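Local coordinates for protein glycoside hydrolase YxiA (Bacillus licheniformis, PDB 3LV4) that probably hydrolyses alpha-1,5-linked L-arabinan as a calcium-binding family 43 glycoside hydrolase, consistent with an endo-arabinanase role, at residues E62-W70 with Y117-M128; A140-H150 with G195-I205. All coordinates share one frame; numbering follows the deposited sequence.

Contact 1 (E62-W70 with Y117-M128)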
loop_
_atom_site.group_PDB
_atom_site.type_symbol
_atom_site.label_atom_id
_atom_site.label_comp_id
_atom_site.label_asym_id
_atom_site.label_seq_id
_atom_site.Cartn_x
_atom_site.Cartn_y
_atom_site.Cartn_z
ATOM N N GLU A 62 19.257 -10.619 20.761
ATOM C CA GLU A 62 20.493 -11.338 20.480
ATOM C C GLU A 62 20.573 -11.700 18.999
ATOM O O GLU A 62 21.612 -11.527 18.361
ATOM C CB GLU A 62 20.563 -12.618 21.315
ATOM C CG GLU A 62 21.612 -13.632 20.844
ATOM C CD GLU A 62 21.553 -14.958 21.615
ATOM O OE1 GLU A 62 20.498 -15.647 21.584
ATOM O OE2 GLU A 62 22.573 -15.317 22.248
ATOM N N GLU A 63 19.465 -12.199 18.458
ATOM C CA GLU A 63 19.445 -12.727 17.101
ATOM C C GLU A 63 19.829 -11.658 16.085
ATOM O O GLU A 63 20.592 -11.920 15.159
ATOM C CB GLU A 63 18.065 -13.300 16.761
ATOM C CG GLU A 63 18.026 -14.115 15.470
ATOM C CD GLU A 63 18.850 -15.408 15.552
ATOM O OE1 GLU A 63 19.126 -15.883 16.674
ATOM O OE2 GLU A 63 19.225 -15.949 14.492
ATOM N N LEU A 64 19.318 -10.445 16.282
ATOM C CA LEU A 64 19.536 -9.377 15.320
ATOM C C LEU A 64 20.398 -8.269 15.909
ATOM O O LEU A 64 20.290 -7.111 15.499
ATOM C CB LEU A 64 18.189 -8.798 14.852
ATOM C CG LEU A 64 17.167 -9.812 14.320
ATOM C CD1 LEU A 64 15.942 -9.090 13.726
ATOM C CD2 LEU A 64 17.811 -10.736 13.290
ATOM N N LYS A 65 21.255 -8.622 16.868
ATOM C CA LYS A 65 22.022 -7.605 17.581
ATOM C C LYS A 65 22.792 -6.669 16.649
ATOM O O LYS A 65 22.882 -5.475 16.927
ATOM C CB LYS A 65 22.972 -8.223 18.615
ATOM C CG LYS A 65 24.078 -9.064 18.018
ATOM C CD LYS A 65 24.862 -9.793 19.113
ATOM C CE LYS A 65 25.858 -10.782 18.523
ATOM N NZ LYS A 65 26.541 -11.577 19.582
ATOM N N GLU A 66 23.339 -7.196 15.551
ATOM C CA GLU A 66 24.152 -6.361 14.669
ATOM C C GLU A 66 23.310 -5.259 14.054
ATOM O O GLU A 66 23.793 -4.150 13.811
ATOM C CB GLU A 66 24.828 -7.177 13.559
ATOM C CG GLU A 66 26.003 -8.020 14.011
ATOM C CD GLU A 66 25.590 -9.412 14.475
ATOM O OE1 GLU A 66 24.392 -9.769 14.343
ATOM O OE2 GLU A 66 26.472 -10.150 14.968
ATOM N N THR A 67 22.042 -5.565 13.814
ATOM C CA THR A 67 21.131 -4.616 13.188
ATOM C C THR A 67 20.716 -3.538 14.190
ATOM O O THR A 67 20.734 -2.344 13.881
ATOM C CB THR A 67 19.898 -5.351 12.606
ATOM O OG1 THR A 67 20.309 -6.074 11.445
ATOM C CG2 THR A 67 18.790 -4.365 12.212
ATOM N N PHE A 68 20.365 -3.949 15.403
ATOM C CA PHE A 68 20.056 -2.960 16.428
ATOM C C PHE A 68 21.262 -2.067 16.717
ATOM O O PHE A 68 21.110 -0.865 16.936
ATOM C CB PHE A 68 19.522 -3.609 17.705
ATOM C CG PHE A 68 18.234 -4.348 17.509
ATOM C CD1 PHE A 68 17.092 -3.677 17.080
ATOM C CD2 PHE A 68 18.158 -5.711 17.759
ATOM C CE1 PHE A 68 15.900 -4.361 16.886
ATOM C CE2 PHE A 68 16.970 -6.402 17.577
ATOM C CZ PHE A 68 15.840 -5.730 17.135
ATOM N N GLU A 69 22.460 -2.643 16.698
ATOM C CA GLU A 69 23.667 -1.867 16.974
ATOM C C GLU A 69 23.963 -0.849 15.882
ATOM O O GLU A 69 24.367 0.280 16.179
ATOM C CB GLU A 69 24.882 -2.776 17.153
ATOM C CG GLU A 69 24.826 -3.657 18.394
ATOM C CD GLU A 69 25.986 -4.643 18.452
ATOM O OE1 GLU A 69 26.877 -4.568 17.572
ATOM O OE2 GLU A 69 26.001 -5.491 19.371
ATOM N N TRP A 70 23.787 -1.251 14.625
ATOM C CA TRP A 70 24.025 -0.348 13.506
ATOM C C TRP A 70 22.994 0.767 13.474
ATOM O O TRP A 70 23.334 1.948 13.316
ATOM C CB TRP A 70 24.000 -1.086 12.160
ATOM C CG TRP A 70 24.165 -0.127 11.016
ATOM C CD1 TRP A 70 23.168 0.450 10.269
ATOM C CD2 TRP A 70 25.399 0.408 10.516
ATOM N NE1 TRP A 70 23.712 1.291 9.329
ATOM C CE2 TRP A 70 25.076 1.286 9.458
ATOM C CE3 TRP A 70 26.746 0.219 10.848
ATOM C CZ2 TRP A 70 26.052 1.974 8.731
ATOM C CZ3 TRP A 70 27.719 0.908 10.120
ATOM C CH2 TRP A 70 27.363 1.772 9.077
ATOM N N TYR A 117 12.353 -17.245 13.356
ATOM C CA TYR A 117 13.191 -16.858 12.226
ATOM C C TYR A 117 14.644 -16.817 12.675
ATOM O O TYR A 117 14.943 -16.350 13.781
ATOM C CB TYR A 117 12.733 -15.507 11.654
ATOM C CG TYR A 117 11.433 -15.642 10.900
ATOM C CD1 TYR A 117 10.223 -15.750 11.576
ATOM C CD2 TYR A 117 11.419 -15.712 9.515
ATOM C CE1 TYR A 117 9.027 -15.895 10.882
ATOM C CE2 TYR A 117 10.236 -15.859 8.814
ATOM C CZ TYR A 117 9.045 -15.961 9.502
ATOM O OH TYR A 117 7.865 -16.117 8.807
ATOM N N LYS A 118 15.533 -17.336 11.829
ATOM C CA LYS A 118 16.966 -17.356 12.121
ATOM C C LYS A 118 17.749 -16.456 11.178
ATOM O O LYS A 118 17.619 -16.536 9.958
ATOM C CB LYS A 118 17.522 -18.777 12.083
ATOM C CG LYS A 118 17.050 -19.627 13.248
ATOM C CD LYS A 118 17.548 -19.085 14.595
ATOM C CE LYS A 118 19.071 -19.058 14.665
ATOM N NZ LYS A 118 19.565 -18.493 15.947
ATOM N N ASN A 119 18.560 -15.598 11.772
ATOM C CA ASN A 119 19.316 -14.591 11.044
ATOM C C ASN A 119 20.317 -15.218 10.075
ATOM O O ASN A 119 21.066 -16.128 10.451
ATOM C CB ASN A 119 20.033 -13.685 12.057
ATOM C CG ASN A 119 20.841 -12.584 11.399
ATOM O OD1 ASN A 119 21.920 -12.209 11.881
ATOM N ND2 ASN A 119 20.333 -12.059 10.305
ATOM N N LYS A 120 20.316 -14.741 8.829
ATOM C CA LYS A 120 21.306 -15.164 7.846
ATOM C C LYS A 120 22.292 -14.040 7.555
ATOM O O LYS A 120 23.296 -14.242 6.858
ATOM C CB LYS A 120 20.634 -15.617 6.547
ATOM C CG LYS A 120 19.768 -16.862 6.699
ATOM C CD LYS A 120 19.285 -17.368 5.341
ATOM C CE LYS A 120 20.441 -17.674 4.394
ATOM N NZ LYS A 120 19.970 -18.095 3.035
ATOM N N GLY A 121 21.996 -12.848 8.068
ATOM C CA GLY A 121 22.912 -11.727 7.944
ATOM C C GLY A 121 22.355 -10.458 7.319
ATOM O O GLY A 121 21.372 -10.484 6.563
ATOM N N ILE A 122 23.003 -9.341 7.652
ATOM C CA ILE A 122 22.748 -8.046 7.031
ATOM C C ILE A 122 23.356 -8.014 5.635
ATOM O O ILE A 122 24.484 -8.483 5.442
ATOM C CB ILE A 122 23.408 -6.923 7.855
ATOM C CG1 ILE A 122 22.798 -6.864 9.269
ATOM C CG2 ILE A 122 23.319 -5.583 7.107
ATOM C CD1 ILE A 122 23.547 -5.956 10.243
ATOM N N PHE A 123 22.636 -7.452 4.665
ATOM C CA PHE A 123 23.166 -7.373 3.299
ATOM C C PHE A 123 23.088 -5.977 2.673
ATOM O O PHE A 123 23.614 -5.760 1.587
ATOM C CB PHE A 123 22.545 -8.440 2.369
ATOM C CG PHE A 123 21.056 -8.291 2.157
ATOM C CD1 PHE A 123 20.562 -7.473 1.141
ATOM C CD2 PHE A 123 20.159 -8.977 2.956
ATOM C CE1 PHE A 123 19.200 -7.339 0.932
ATOM C CE2 PHE A 123 18.780 -8.850 2.756
ATOM C CZ PHE A 123 18.300 -8.036 1.748
ATOM N N LEU A 124 22.448 -5.034 3.364
ATOM C CA LEU A 124 22.420 -3.645 2.912
ATOM C C LEU A 124 22.496 -2.729 4.130
ATOM O O LEU A 124 21.905 -3.025 5.165
ATOM C CB LEU A 124 21.136 -3.367 2.117
ATOM C CG LEU A 124 21.163 -2.816 0.688
ATOM C CD1 LEU A 124 22.220 -3.443 -0.185
ATOM C CD2 LEU A 124 19.775 -2.940 0.045
ATOM N N LYS A 125 23.239 -1.627 4.008
ATOM C CA LYS A 125 23.279 -0.612 5.058
ATOM C C LYS A 125 23.152 0.771 4.449
ATOM O O LYS A 125 23.555 0.984 3.305
ATOM C CB LYS A 125 24.597 -0.678 5.842
ATOM C CG LYS A 125 24.720 -1.838 6.819
ATOM C CD LYS A 125 26.114 -1.829 7.467
ATOM C CE LYS A 125 26.214 -2.803 8.626
ATOM N NZ LYS A 125 27.624 -2.932 9.104
ATOM N N SER A 126 22.585 1.702 5.215
ATOM C CA SER A 126 22.553 3.105 4.820
ATOM C C SER A 126 22.950 3.963 6.013
ATOM O O SER A 126 22.976 3.482 7.157
ATOM C CB SER A 126 21.168 3.504 4.294
ATOM O OG SER A 126 20.134 3.170 5.198
ATOM N N GLY A 127 23.290 5.219 5.746
ATOM C CA GLY A 127 23.594 6.150 6.812
ATOM C C GLY A 127 24.992 6.022 7.385
ATOM O O GLY A 127 25.293 6.637 8.416
HETATM N N MSE A 128 25.842 5.220 6.743
HETATM C CA MSE A 128 27.257 5.182 7.107
HETATM C C MSE A 128 27.895 6.513 6.765
HETATM O O MSE A 128 27.489 7.179 5.805
HETATM C CB MSE A 128 28.006 4.066 6.355
HETATM C CG MSE A 128 27.997 4.215 4.818
HETATM SE SE MSE A 128 26.445 3.364 3.977
HETATM C CE MSE A 128 27.064 1.495 4.113
HETATM O O HOH W 1 23.605 -9.932 11.738
#

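Contact 2 (A140-H150 with G195-I205)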
loop_
_atom_site.group_PDB
_atom_site.type_symbol
_atom_site.label_atom_id
_atom_site.label_comp_id
_atom_site.label_asym_id
_atom_site.label_seq_id
_atom_site.Cartn_x
_atom_site.Cartn_y
_atom_site.Cartn_z
ATOM N N ALA A 140 22.334 10.599 1.201
ATOM C CA ALA A 140 20.905 10.301 1.306
ATOM C C ALA A 140 20.028 11.035 0.284
ATOM O O ALA A 140 18.835 10.746 0.177
ATOM C CB ALA A 140 20.407 10.557 2.735
ATOM N N THR A 141 20.595 11.988 -0.456
ATOM C CA THR A 141 19.837 12.590 -1.555
ATOM C C THR A 141 19.755 11.645 -2.750
ATOM O O THR A 141 18.863 11.785 -3.584
ATOM C CB THR A 141 20.406 13.946 -2.046
ATOM O OG1 THR A 141 21.699 13.750 -2.642
ATOM C CG2 THR A 141 20.492 14.952 -0.902
ATOM N N LYS A 142 20.677 10.682 -2.834
ATOM C CA LYS A 142 20.735 9.801 -4.008
ATOM C C LYS A 142 20.717 8.308 -3.670
ATOM O O LYS A 142 20.416 7.474 -4.534
ATOM C CB LYS A 142 21.962 10.123 -4.873
ATOM C CG LYS A 142 23.295 9.933 -4.171
ATOM C CD LYS A 142 24.448 10.013 -5.162
ATOM C CE LYS A 142 25.770 9.619 -4.511
ATOM N NZ LYS A 142 26.851 9.280 -5.500
ATOM N N HIS A 143 21.049 7.982 -2.421
ATOM C CA HIS A 143 21.016 6.607 -1.943
ATOM C C HIS A 143 19.796 6.367 -1.073
ATOM O O HIS A 143 19.328 7.268 -0.389
ATOM C CB HIS A 143 22.286 6.267 -1.148
ATOM C CG HIS A 143 23.540 6.329 -1.963
ATOM N ND1 HIS A 143 24.679 6.980 -1.537
ATOM C CD2 HIS A 143 23.826 5.838 -3.192
ATOM C CE1 HIS A 143 25.613 6.881 -2.463
ATOM N NE2 HIS A 143 25.119 6.188 -3.479
ATOM N N PRO A 144 19.279 5.135 -1.093
ATOM C CA PRO A 144 18.066 4.822 -0.333
ATOM C C PRO A 144 18.336 4.741 1.162
ATOM O O PRO A 144 19.491 4.655 1.582
ATOM C CB PRO A 144 17.684 3.432 -0.862
ATOM C CG PRO A 144 19.005 2.816 -1.225
ATOM C CD PRO A 144 19.799 3.962 -1.821
ATOM N N ASN A 145 17.262 4.817 1.946
ATOM C CA ASN A 145 17.237 4.332 3.318
ATOM C C ASN A 145 16.847 2.865 3.173
ATOM O O ASN A 145 15.830 2.569 2.554
ATOM C CB ASN A 145 16.163 5.087 4.114
ATOM C CG ASN A 145 16.186 4.759 5.601
ATOM O OD1 ASN A 145 15.277 5.138 6.358
ATOM N ND2 ASN A 145 17.225 4.064 6.031
ATOM N N VAL A 146 17.656 1.949 3.704
ATOM C CA VAL A 146 17.469 0.522 3.419
ATOM C C VAL A 146 16.392 -0.134 4.288
ATOM O O VAL A 146 16.670 -1.012 5.116
ATOM C CB VAL A 146 18.810 -0.264 3.459
ATOM C CG1 VAL A 146 19.766 0.308 2.421
ATOM C CG2 VAL A 146 19.452 -0.214 4.858
ATOM N N VAL A 147 15.151 0.291 4.061
ATOM C CA VAL A 147 14.017 -0.188 4.830
ATOM C C VAL A 147 12.854 -0.506 3.880
ATOM O O VAL A 147 12.970 -0.330 2.663
ATOM C CB VAL A 147 13.569 0.869 5.874
ATOM C CG1 VAL A 147 14.704 1.167 6.849
ATOM C CG2 VAL A 147 13.100 2.168 5.177
ATOM N N ASP A 148 11.746 -0.992 4.433
ATOM C CA ASP A 148 10.514 -1.190 3.665
ATOM C C ASP A 148 10.641 -2.089 2.428
ATOM O O ASP A 148 10.192 -1.712 1.351
ATOM C CB ASP A 148 9.929 0.163 3.225
ATOM C CG ASP A 148 9.431 0.999 4.383
ATOM O OD1 ASP A 148 9.623 0.596 5.556
ATOM O OD2 ASP A 148 8.842 2.074 4.109
ATOM N N PRO A 149 11.214 -3.294 2.581
ATOM C CA PRO A 149 11.307 -4.194 1.427
ATOM C C PRO A 149 9.988 -4.882 1.058
ATOM O O PRO A 149 9.114 -5.094 1.905
ATOM C CB PRO A 149 12.287 -5.260 1.918
ATOM C CG PRO A 149 11.986 -5.329 3.410
ATOM C CD PRO A 149 11.840 -3.876 3.786
ATOM N N HIS A 150 9.867 -5.216 -0.222
ATOM C CA HIS A 150 8.905 -6.202 -0.694
ATOM C C HIS A 150 9.626 -7.124 -1.665
ATOM O O HIS A 150 10.090 -6.687 -2.720
ATOM C CB HIS A 150 7.721 -5.552 -1.405
ATOM C CG HIS A 150 6.794 -6.551 -2.022
ATOM N ND1 HIS A 150 6.073 -6.295 -3.168
ATOM C CD2 HIS A 150 6.499 -7.820 -1.658
ATOM C CE1 HIS A 150 5.354 -7.364 -3.472
ATOM N NE2 HIS A 150 5.597 -8.303 -2.575
ATOM N N GLY A 195 14.165 10.631 -4.786
ATOM C CA GLY A 195 15.412 11.367 -4.717
ATOM C C GLY A 195 15.190 12.614 -3.890
ATOM O O GLY A 195 14.059 13.067 -3.745
ATOM N N ASN A 196 16.264 13.158 -3.331
ATOM C CA ASN A 196 16.195 14.424 -2.609
ATOM C C ASN A 196 15.191 14.427 -1.458
ATOM O O ASN A 196 14.506 15.419 -1.232
ATOM C CB ASN A 196 15.888 15.570 -3.579
ATOM C CG ASN A 196 16.972 15.751 -4.619
ATOM O OD1 ASN A 196 18.147 15.459 -4.360
ATOM N ND2 ASN A 196 16.592 16.226 -5.806
ATOM N N HIS A 197 15.128 13.322 -0.720
ATOM C CA HIS A 197 14.299 13.247 0.475
ATOM C C HIS A 197 12.808 13.496 0.183
ATOM O O HIS A 197 12.145 14.267 0.883
ATOM C CB HIS A 197 14.826 14.214 1.550
ATOM C CG HIS A 197 16.188 13.863 2.063
ATOM N ND1 HIS A 197 17.339 14.490 1.626
ATOM C CD2 HIS A 197 16.585 12.957 2.986
ATOM C CE1 HIS A 197 18.383 13.982 2.253
ATOM N NE2 HIS A 197 17.952 13.051 3.089
ATOM N N SER A 198 12.295 12.828 -0.847
ATOM C CA SER A 198 10.869 12.857 -1.169
ATOM C C SER A 198 10.117 11.979 -0.185
ATOM O O SER A 198 10.612 10.926 0.216
ATOM C CB SER A 198 10.628 12.270 -2.556
ATOM O OG SER A 198 11.403 12.924 -3.535
ATOM N N ARG A 199 8.905 12.380 0.173
ATOM C CA ARG A 199 8.137 11.593 1.128
ATOM C C ARG A 199 7.419 10.484 0.380
ATOM O O ARG A 199 6.222 10.576 0.105
ATOM C CB ARG A 199 7.181 12.473 1.934
ATOM C CG ARG A 199 7.942 13.512 2.772
ATOM C CD ARG A 199 7.202 13.884 4.057
ATOM N NE ARG A 199 5.951 14.582 3.774
ATOM C CZ ARG A 199 5.025 14.842 4.692
ATOM N NH1 ARG A 199 5.209 14.451 5.950
ATOM N NH2 ARG A 199 3.918 15.488 4.355
ATOM N N ILE A 200 8.186 9.452 0.035
ATOM C CA ILE A 200 7.687 8.282 -0.680
ATOM C C ILE A 200 8.314 7.049 -0.043
ATOM O O ILE A 200 9.534 6.980 0.104
ATOM C CB ILE A 200 8.073 8.318 -2.174
ATOM C CG1 ILE A 200 7.661 9.656 -2.805
ATOM C CG2 ILE A 200 7.446 7.129 -2.912
ATOM C CD1 ILE A 200 8.026 9.807 -4.283
ATOM N N GLU A 201 7.483 6.086 0.348
ATOM C CA GLU A 201 7.976 4.877 1.010
ATOM C C GLU A 201 6.952 3.758 0.859
ATOM O O GLU A 201 5.920 3.948 0.213
ATOM C CB GLU A 201 8.253 5.150 2.497
ATOM C CG GLU A 201 7.000 5.439 3.331
ATOM C CD GLU A 201 7.324 5.818 4.772
ATOM O OE1 GLU A 201 8.526 5.912 5.119
ATOM O OE2 GLU A 201 6.373 6.029 5.559
ATOM N N GLY A 202 7.239 2.588 1.431
ATOM C CA GLY A 202 6.264 1.510 1.440
ATOM C C GLY A 202 5.902 0.962 0.070
ATOM O O GLY A 202 4.723 0.705 -0.208
ATOM N N ALA A 203 6.907 0.778 -0.786
ATOM C CA ALA A 203 6.699 0.181 -2.104
ATOM C C ALA A 203 6.116 -1.234 -2.032
ATOM O O ALA A 203 6.441 -2.020 -1.136
ATOM C CB ALA A 203 8.008 0.161 -2.893
ATOM N N TYR A 204 5.260 -1.563 -2.987
ATOM C CA TYR A 204 4.732 -2.911 -3.080
ATOM C C TYR A 204 4.353 -3.175 -4.530
ATOM O O TYR A 204 3.636 -2.376 -5.131
ATOM C CB TYR A 204 3.510 -3.088 -2.165
ATOM C CG TYR A 204 3.235 -4.545 -1.875
ATOM C CD1 TYR A 204 2.435 -5.303 -2.716
ATOM C CD2 TYR A 204 3.816 -5.172 -0.775
ATOM C CE1 TYR A 204 2.204 -6.640 -2.465
ATOM C CE2 TYR A 204 3.597 -6.510 -0.518
ATOM C CZ TYR A 204 2.790 -7.241 -1.366
ATOM O OH TYR A 204 2.574 -8.577 -1.109
ATOM N N ILE A 205 4.834 -4.282 -5.097
ATOM C CA ILE A 205 4.549 -4.579 -6.501
ATOM C C ILE A 205 3.642 -5.797 -6.674
ATOM O O ILE A 205 3.959 -6.896 -6.205
ATOM C CB ILE A 205 5.849 -4.723 -7.340
ATOM C CG1 ILE A 205 6.550 -3.354 -7.427
ATOM C CG2 ILE A 205 5.519 -5.237 -8.754
ATOM C CD1 ILE A 205 7.993 -3.409 -7.893
HETATM O O HOH W 2 7.485 -2.134 1.358
HETATM O O HOH W 3 9.604 0.675 -0.071
#

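Contact 1 (E62-W70 with Y117-M128)
The indole of W70 carries K125 across one face and meets S126 and M128 at its edge. CD of K125 lies 3.8 Å from the centroid of the W70 six-membered ring, only 8° off the ring normal, a CH-pi contact made by an aliphatic chain extended beyond CG. The ammonium comes down farther out, an off-centre cation-pi contact with the same ring. In the ring plane, W70 NE1 donates to S126 O at 3.2 Å, which fixes the rotation of the indole, while CH2 of W70 abuts CB of M128, a selenomethionine, at 3.6 Å. R102 adds a second cation-pi partner.

At the other end, the E63 carboxylate grips two donors of the strand, with N59 as a further partner of OE1. K118 NZ forms a salt bridge with OE1 at 2.7 Å, on the syn side but tilted out of the carboxylate plane, and N119 N donates to E63 OE2 at 2.8 Å through the anti lone pair. CG of E63 stands anti to the backbone N (chi1 -169°), and the bend at chi2 brings the carboxylate to the strand. A water bridges E66 OE1 and N119 OD1. Between these ends, T67 OG1 rests 3.4 Å from I122 CG1.

Helix 65-70 runs at 32° to strand 118-126, an outermost strand of a four-stranded antiparallel sheet, the blade form characteristic of the five-bladed beta-propeller of family 43.

Contact 2 (A140-H150 with G195-I205)
Segment 140-150, loop as far as the strand that opens at H150, runs in the same general direction as segment 195-205, their backbones joined directly by N196 N donating to T141 O at 3.0 Å. Beside this bond, CB of T141 packs on OD1 of N196, whose amide nitrogen is bonded to G256. Farther along, D148 OD2 reaches G202 N in a weak, bent bond of 3.2 Å and lies over CB of E201. The two carboxylates come close, D148 OD2 standing 4.0 Å from E201 OE1 with their planes 62° apart. This is probably part of the acidic centre of the family 43 propeller: E201 is the predicted proton donor and D148 the predicted residue that tunes and orients it, while S165 and Y229 bind the E201 oxygens. Two waters join D148 to A203: one lies within bonding distance of D148 O and A203 O, the other donates to D148 O and accepts from A203 N. Beyond them H150 and Y204 stack face to face, centroids 3.5 Å apart and planes at 6°. With H150 CG anti to the backbone N (chi1 174°), the imidazole lies flat over the phenol and still turns ND1 toward the strand, where I205 N donates to it at 3.1 Å, near the ring plane. Were Y204 replaced by alanine, the imidazole of H150 is likely to lose its stacking surface, leaving the bond from I205 N as the main restraint on its rotation in this contact.

How the contacts relate
Contact 1 closes before contact 2 opens, so the two come in series along the chain, within one family 43 range and with centres about 18 Å apart. Strand 118-126 ends the sheet that begins at strand 80-83; the loop leaving it becomes segment 140-150, which leads into strand 150-153 of the next four-stranded sheet, whereas strand 200-208, paired with 213-220, belongs to a later part of the propeller. S126 is the main link: its OG, bonded to P101 O, probably also bonds V146 N and N145 ND2, and L124 packs on V146. Contact 1 covers an outer blade edge, lying farther from the chain's centre, while contact 2 gathers successive blades around the predicted catalytic acids.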